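Local atomic coordinates of 3,4-dihydroxy-2-butanone 4-phosphate synthase (Candida albicans, PDB entry 1TKS), a protein that catalyses the conversion of D-ribulose 5-phosphate to formate and 3,4-dihydroxy-2-butanone 4-phosphate, a step of riboflavin biosynthesis. Residues 45-50 against 105-110; 55-60 against 85-90. All coordinates share one frame; numbering follows the deposited sequence.

Contact 1: residues 45-50 against 105-110; sequences EKMAFL and DRALTT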
loop_
_atom_site.group_PDB
_atom_site.type_symbol
_atom_site.label_atom_id
_atom_site.label_comp_id
_atom_site.label_asym_id
_atom_site.label_seq_id
_atom_site.Cartn_x
_atom_site.Cartn_y
_atom_site.Cartn_z
ATOM N N GLU B 45 10.440 0.399 -13.423
ATOM C CA GLU B 45 11.549 0.865 -12.600
ATOM C C GLU B 45 11.152 2.045 -11.723
ATOM O O GLU B 45 11.534 2.112 -10.554
ATOM C CB GLU B 45 12.744 1.281 -13.464
ATOM C CG GLU B 45 13.385 0.181 -14.303
ATOM C CD GLU B 45 12.528 -0.256 -15.476
ATOM O OE1 GLU B 45 11.630 0.507 -15.890
ATOM O OE2 GLU B 45 12.768 -1.364 -15.996
ATOM N N LYS B 46 10.386 2.979 -12.276
ATOM C CA LYS B 46 9.972 4.151 -11.511
ATOM C C LYS B 46 8.989 3.792 -10.409
ATOM O O LYS B 46 8.983 4.418 -9.346
ATOM C CB LYS B 46 9.377 5.204 -12.446
ATOM C CG LYS B 46 10.437 5.899 -13.287
ATOM C CD LYS B 46 9.832 6.752 -14.384
ATOM C CE LYS B 46 10.913 7.561 -15.080
ATOM N NZ LYS B 46 10.376 8.392 -16.185
ATOM N N MET B 47 8.162 2.781 -10.663
ATOM C CA MET B 47 7.206 2.324 -9.658
ATOM C C MET B 47 7.983 1.605 -8.555
ATOM O O MET B 47 7.658 1.714 -7.373
ATOM C CB MET B 47 6.180 1.363 -10.266
ATOM C CG MET B 47 5.195 0.803 -9.237
ATOM S SD MET B 47 4.106 2.034 -8.461
ATOM C CE MET B 47 5.001 2.560 -7.069
ATOM N N ALA B 48 9.011 0.859 -8.949
ATOM C CA ALA B 48 9.817 0.147 -7.970
ATOM C C ALA B 48 10.493 1.177 -7.066
ATOM O O ALA B 48 10.635 0.964 -5.861
ATOM C CB ALA B 48 10.863 -0.719 -8.659
ATOM N N PHE B 49 10.906 2.296 -7.658
ATOM C CA PHE B 49 11.555 3.369 -6.918
ATOM C C PHE B 49 10.553 3.986 -5.951
ATOM O O PHE B 49 10.846 4.171 -4.766
ATOM C CB PHE B 49 12.067 4.440 -7.885
ATOM C CG PHE B 49 12.799 5.571 -7.215
ATOM C CD1 PHE B 49 14.161 5.477 -6.944
ATOM C CD2 PHE B 49 12.127 6.746 -6.881
ATOM C CE1 PHE B 49 14.847 6.539 -6.349
ATOM C CE2 PHE B 49 12.801 7.811 -6.286
ATOM C CZ PHE B 49 14.170 7.708 -6.022
ATOM N N LEU B 50 9.364 4.294 -6.457
ATOM C CA LEU B 50 8.321 4.890 -5.629
ATOM C C LEU B 50 8.004 4.006 -4.423
ATOM O O LEU B 50 7.946 4.487 -3.296
ATOM C CB LEU B 50 7.050 5.120 -6.466
ATOM C CG LEU B 50 5.862 5.750 -5.727
ATOM C CD1 LEU B 50 6.275 7.096 -5.127
ATOM C CD2 LEU B 50 4.700 5.940 -6.687
ATOM N N ASP B 105 3.094 -4.604 -12.691
ATOM C CA ASP B 105 1.641 -4.559 -12.747
ATOM C C ASP B 105 1.063 -3.230 -12.268
ATOM O O ASP B 105 0.193 -2.655 -12.930
ATOM C CB ASP B 105 1.044 -5.714 -11.936
ATOM C CG ASP B 105 1.242 -7.073 -12.607
ATOM O OD1 ASP B 105 1.935 -7.145 -13.642
ATOM O OD2 ASP B 105 0.702 -8.068 -12.087
ATOM N N ARG B 106 1.532 -2.732 -11.128
ATOM C CA ARG B 106 1.021 -1.460 -10.629
ATOM C C ARG B 106 1.352 -0.322 -11.583
ATOM O O ARG B 106 0.549 0.594 -11.753
ATOM C CB ARG B 106 1.542 -1.164 -9.213
ATOM C CG ARG B 106 0.760 -1.924 -8.147
ATOM C CD ARG B 106 0.898 -1.330 -6.757
ATOM N NE ARG B 106 2.107 -1.760 -6.060
ATOM C CZ ARG B 106 2.395 -1.409 -4.810
ATOM N NH1 ARG B 106 1.560 -0.624 -4.139
ATOM N NH2 ARG B 106 3.499 -1.849 -4.222
ATOM N N ALA B 107 2.515 -0.383 -12.225
ATOM C CA ALA B 107 2.889 0.657 -13.175
ATOM C C ALA B 107 1.979 0.576 -14.401
ATOM O O ALA B 107 1.517 1.599 -14.905
ATOM C CB ALA B 107 4.349 0.494 -13.587
ATOM N N LEU B 108 1.724 -0.643 -14.873
ATOM C CA LEU B 108 0.865 -0.850 -16.038
ATOM C C LEU B 108 -0.546 -0.358 -15.751
ATOM O O LEU B 108 -1.162 0.302 -16.586
ATOM C CB LEU B 108 0.830 -2.336 -16.429
ATOM C CG LEU B 108 -0.119 -2.801 -17.543
ATOM C CD1 LEU B 108 0.120 -1.991 -18.814
ATOM C CD2 LEU B 108 0.100 -4.291 -17.821
ATOM N N THR B 109 -1.059 -0.674 -14.569
ATOM C CA THR B 109 -2.398 -0.239 -14.206
ATOM C C THR B 109 -2.459 1.285 -14.148
ATOM O O THR B 109 -3.418 1.896 -14.623
ATOM C CB THR B 109 -2.817 -0.826 -12.847
ATOM O OG1 THR B 109 -2.937 -2.248 -12.968
ATOM C CG2 THR B 109 -4.149 -0.244 -12.393
ATOM N N THR B 110 -1.430 1.898 -13.572
ATOM C CA THR B 110 -1.385 3.348 -13.460
ATOM C C THR B 110 -1.380 4.021 -14.835
ATOM O O THR B 110 -2.124 4.978 -15.064
ATOM C CB THR B 110 -0.154 3.792 -12.644
ATOM O OG1 THR B 110 -0.247 3.240 -11.325
ATOM C CG2 THR B 110 -0.091 5.306 -12.545
#
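Met47 of helix 44-52 lies against Arg106 and Ala107 of helix 103-114. This is a small buried contact between two helices of the DHBP synthase fold. CB of Met47 meets CB of Ala107 at 3.9 Å, the closest approach of the two segments. The backbones come within 5.8 Å at the CA atoms of the same two residues, so the small alanine allows a close approach. CG of Met47 then lies 4.1 Å from CB of Arg106, and SD touches the same CB. The two longer side chains cross at about a right angle. In Met47, CG is anti to the backbone N (chi1 177°), and the chain then bends at chi2 and chi3. The bends set SD beside CB of Arg106 and turn CE toward Val58.

Arg106 touches Met47 through CB. Its guanidinium group is held elsewhere: NH1 bonds to Gly56 O, and NH2 to Ser55 O of the second subunit. One turn further on, Thr110 packs on Ile129 of strand 129-134. The carbonyl of Arg106 takes two donors from Thr110, on opposite faces of its plane: the backbone N at 3.0 Å, and the hydroxyl OG1 at 2.8 Å from Arg106 O.

Contact 2: residues 55-60 against 85-90; sequences SGYVCV and TAYTIT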
loop_
_atom_site.group_PDB
_atom_site.type_symbol
_atom_site.label_atom_id
_atom_site.label_comp_id
_atom_site.label_asym_id
_atom_site.label_seq_id
_atom_site.Cartn_x
_atom_site.Cartn_y
_atom_site.Cartn_z
ATOM N N SER B 55 5.466 4.662 1.538
ATOM C CA SER B 55 4.595 3.824 2.350
ATOM C C SER B 55 4.081 2.635 1.560
ATOM O O SER B 55 3.570 1.686 2.144
ATOM C CB SER B 55 3.386 4.623 2.837
ATOM O OG SER B 55 2.426 4.739 1.790
ATOM N N GLY B 56 4.191 2.703 0.236
ATOM C CA GLY B 56 3.717 1.614 -0.598
ATOM C C GLY B 56 2.226 1.650 -0.888
ATOM O O GLY B 56 1.743 0.890 -1.723
ATOM N N TYR B 57 1.494 2.518 -0.195
ATOM C CA TYR B 57 0.052 2.667 -0.407
ATOM C C TYR B 57 -0.044 3.610 -1.605
ATOM O O TYR B 57 -0.405 4.777 -1.468
ATOM C CB TYR B 57 -0.593 3.303 0.837
ATOM C CG TYR B 57 -2.045 2.937 1.062
ATOM C CD1 TYR B 57 -2.420 1.614 1.278
ATOM C CD2 TYR B 57 -3.041 3.914 1.085
ATOM C CE1 TYR B 57 -3.747 1.267 1.514
ATOM C CE2 TYR B 57 -4.378 3.576 1.320
ATOM C CZ TYR B 57 -4.720 2.254 1.534
ATOM O OH TYR B 57 -6.030 1.899 1.778
ATOM N N VAL B 58 0.289 3.087 -2.782
ATOM C CA VAL B 58 0.318 3.881 -4.007
ATOM C C VAL B 58 -1.049 4.243 -4.569
ATOM O O VAL B 58 -1.870 3.371 -4.869
ATOM C CB VAL B 58 1.159 3.164 -5.093
ATOM C CG1 VAL B 58 1.202 3.996 -6.364
ATOM C CG2 VAL B 58 2.581 2.942 -4.576
ATOM N N CYS B 59 -1.268 5.546 -4.722
ATOM C CA CYS B 59 -2.526 6.084 -5.220
ATOM C C CYS B 59 -2.394 6.746 -6.583
ATOM O O CYS B 59 -1.328 7.244 -6.950
ATOM C CB CYS B 59 -3.087 7.084 -4.206
ATOM S SG CYS B 59 -3.451 6.357 -2.582
ATOM N N VAL B 60 -3.494 6.751 -7.328
ATOM C CA VAL B 60 -3.503 7.342 -8.652
ATOM C C VAL B 60 -4.591 8.404 -8.786
ATOM O O VAL B 60 -5.750 8.096 -9.063
ATOM C CB VAL B 60 -3.691 6.259 -9.742
ATOM C CG1 VAL B 60 -3.799 6.908 -11.114
ATOM C CG2 VAL B 60 -2.513 5.287 -9.714
ATOM N N THR B 85 -8.714 10.550 1.856
ATOM C CA THR B 85 -9.949 9.833 1.541
ATOM C C THR B 85 -10.369 10.030 0.083
ATOM O O THR B 85 -9.521 10.101 -0.806
ATOM C CB THR B 85 -11.102 10.252 2.495
ATOM O OG1 THR B 85 -12.263 9.453 2.231
ATOM C CG2 THR B 85 -11.447 11.719 2.318
ATOM N N ALA B 86 -11.671 10.116 -0.169
ATOM C CA ALA B 86 -12.170 10.290 -1.530
ATOM C C ALA B 86 -11.635 9.179 -2.437
ATOM O O ALA B 86 -11.450 9.370 -3.642
ATOM C CB ALA B 86 -11.758 11.655 -2.072
ATOM N N TYR B 87 -11.379 8.018 -1.842
ATOM C CA TYR B 87 -10.882 6.865 -2.584
ATOM C C TYR B 87 -11.998 6.263 -3.423
ATOM O O TYR B 87 -13.176 6.433 -3.112
ATOM C CB TYR B 87 -10.403 5.764 -1.637
ATOM C CG TYR B 87 -9.248 6.122 -0.741
ATOM C CD1 TYR B 87 -9.465 6.687 0.515
ATOM C CD2 TYR B 87 -7.938 5.868 -1.136
ATOM C CE1 TYR B 87 -8.401 6.984 1.360
ATOM C CE2 TYR B 87 -6.868 6.162 -0.304
ATOM C CZ TYR B 87 -7.104 6.717 0.941
ATOM O OH TYR B 87 -6.050 6.998 1.775
ATOM N N THR B 88 -11.620 5.552 -4.479
ATOM C CA THR B 88 -12.594 4.867 -5.322
ATOM C C THR B 88 -12.292 3.396 -5.080
ATOM O O THR B 88 -11.335 3.065 -4.373
ATOM C CB THR B 88 -12.390 5.140 -6.833
ATOM O OG1 THR B 88 -11.254 4.405 -7.311
ATOM C CG2 THR B 88 -12.172 6.614 -7.083
ATOM N N ILE B 89 -13.106 2.514 -5.645
ATOM C CA ILE B 89 -12.866 1.085 -5.505
ATOM C C ILE B 89 -11.502 0.849 -6.152
ATOM O O ILE B 89 -11.166 1.489 -7.144
ATOM C CB ILE B 89 -13.939 0.278 -6.250
ATOM C CG1 ILE B 89 -15.322 0.747 -5.807
ATOM C CG2 ILE B 89 -13.760 -1.212 -5.987
ATOM C CD1 ILE B 89 -16.455 0.216 -6.658
ATOM N N THR B 90 -10.708 -0.049 -5.584
ATOM C CA THR B 90 -9.385 -0.324 -6.133
ATOM C C THR B 90 -9.498 -1.090 -7.444
ATOM O O THR B 90 -10.554 -1.636 -7.755
ATOM C CB THR B 90 -8.537 -1.133 -5.150
ATOM O OG1 THR B 90 -9.225 -2.340 -4.806
ATOM C CG2 THR B 90 -8.279 -0.323 -3.888
#
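Close to the substrate site, the buried rings of Tyr57 and Tyr87 meet beside Cys59. Thr85, at the start of the second segment, probably binds D-ribulose 5-phosphate. The side chain of Cys59 is about 7 Å from that of Thr146, which probably binds the substrate too.

The phenol end of Tyr87 comes up to the rim of Tyr57. OH of Tyr87 lies 3.8 Å from CE2 of Tyr57, at the ring edge and in the ring plane. CE2 of Tyr57 is also 3.9 Å from CE2 of Tyr87. The side chains cross obliquely, and the rings do not stack. Cys59 meets the same atom: its SG is 4.1 Å from CE2 of Tyr87. The sulfur sits 76° off the normal of the Tyr87 ring, a sulfur-aromatic contact at the edge. One face of this ring carries the carbonyl O of Thr85, 3.6 Å above the plane and displaced toward the rim.

The contact joins the start of strand 59-63, which pairs in parallel with strand 129-134, to the loop before strand 91-93. Leu132 of strand 129-134 touches both Cys59 and Tyr87. Pro126 of the second subunit packs on Tyr87, and Gly127 of that subunit on Tyr57.

The turn ahead of the strand sets Tyr57 in place. Ser55 OG accepts from Tyr57 N at 3.1 Å, an ST turn with a fairly straight bond of 162°. Glu166 holds the same hydroxyl. Tyr57 is also the centre of an inverse gamma turn, closed by a weak bond from Val58 N to Gly56 O. With CG anti to the backbone N (chi1 -152°), the Tyr57 ring reaches toward the Tyr87 hydroxyl.

The centres of contacts 1 and 2 lie 14 Å apart. Along the chain the order is 45-50, 55-60, 85-90, 105-110, so contact 2 falls between the two segments of contact 1. Helix 44-52 and strand 59-63 follow each other; the helix gives one side of contact 1, and the strand start with the turn before it gives one side of contact 2. The two contacts also touch, through Met47 CE against Val58 CG2 and Thr110 OG1 against Val60 CG2. Strand 129-134 is common ground, meeting Arg106 and Thr110 as well as Cys59 and Tyr87. Both contacts reach the second subunit, so the helix pair and the tyrosine pair near the substrate site adjoin the dimer interface.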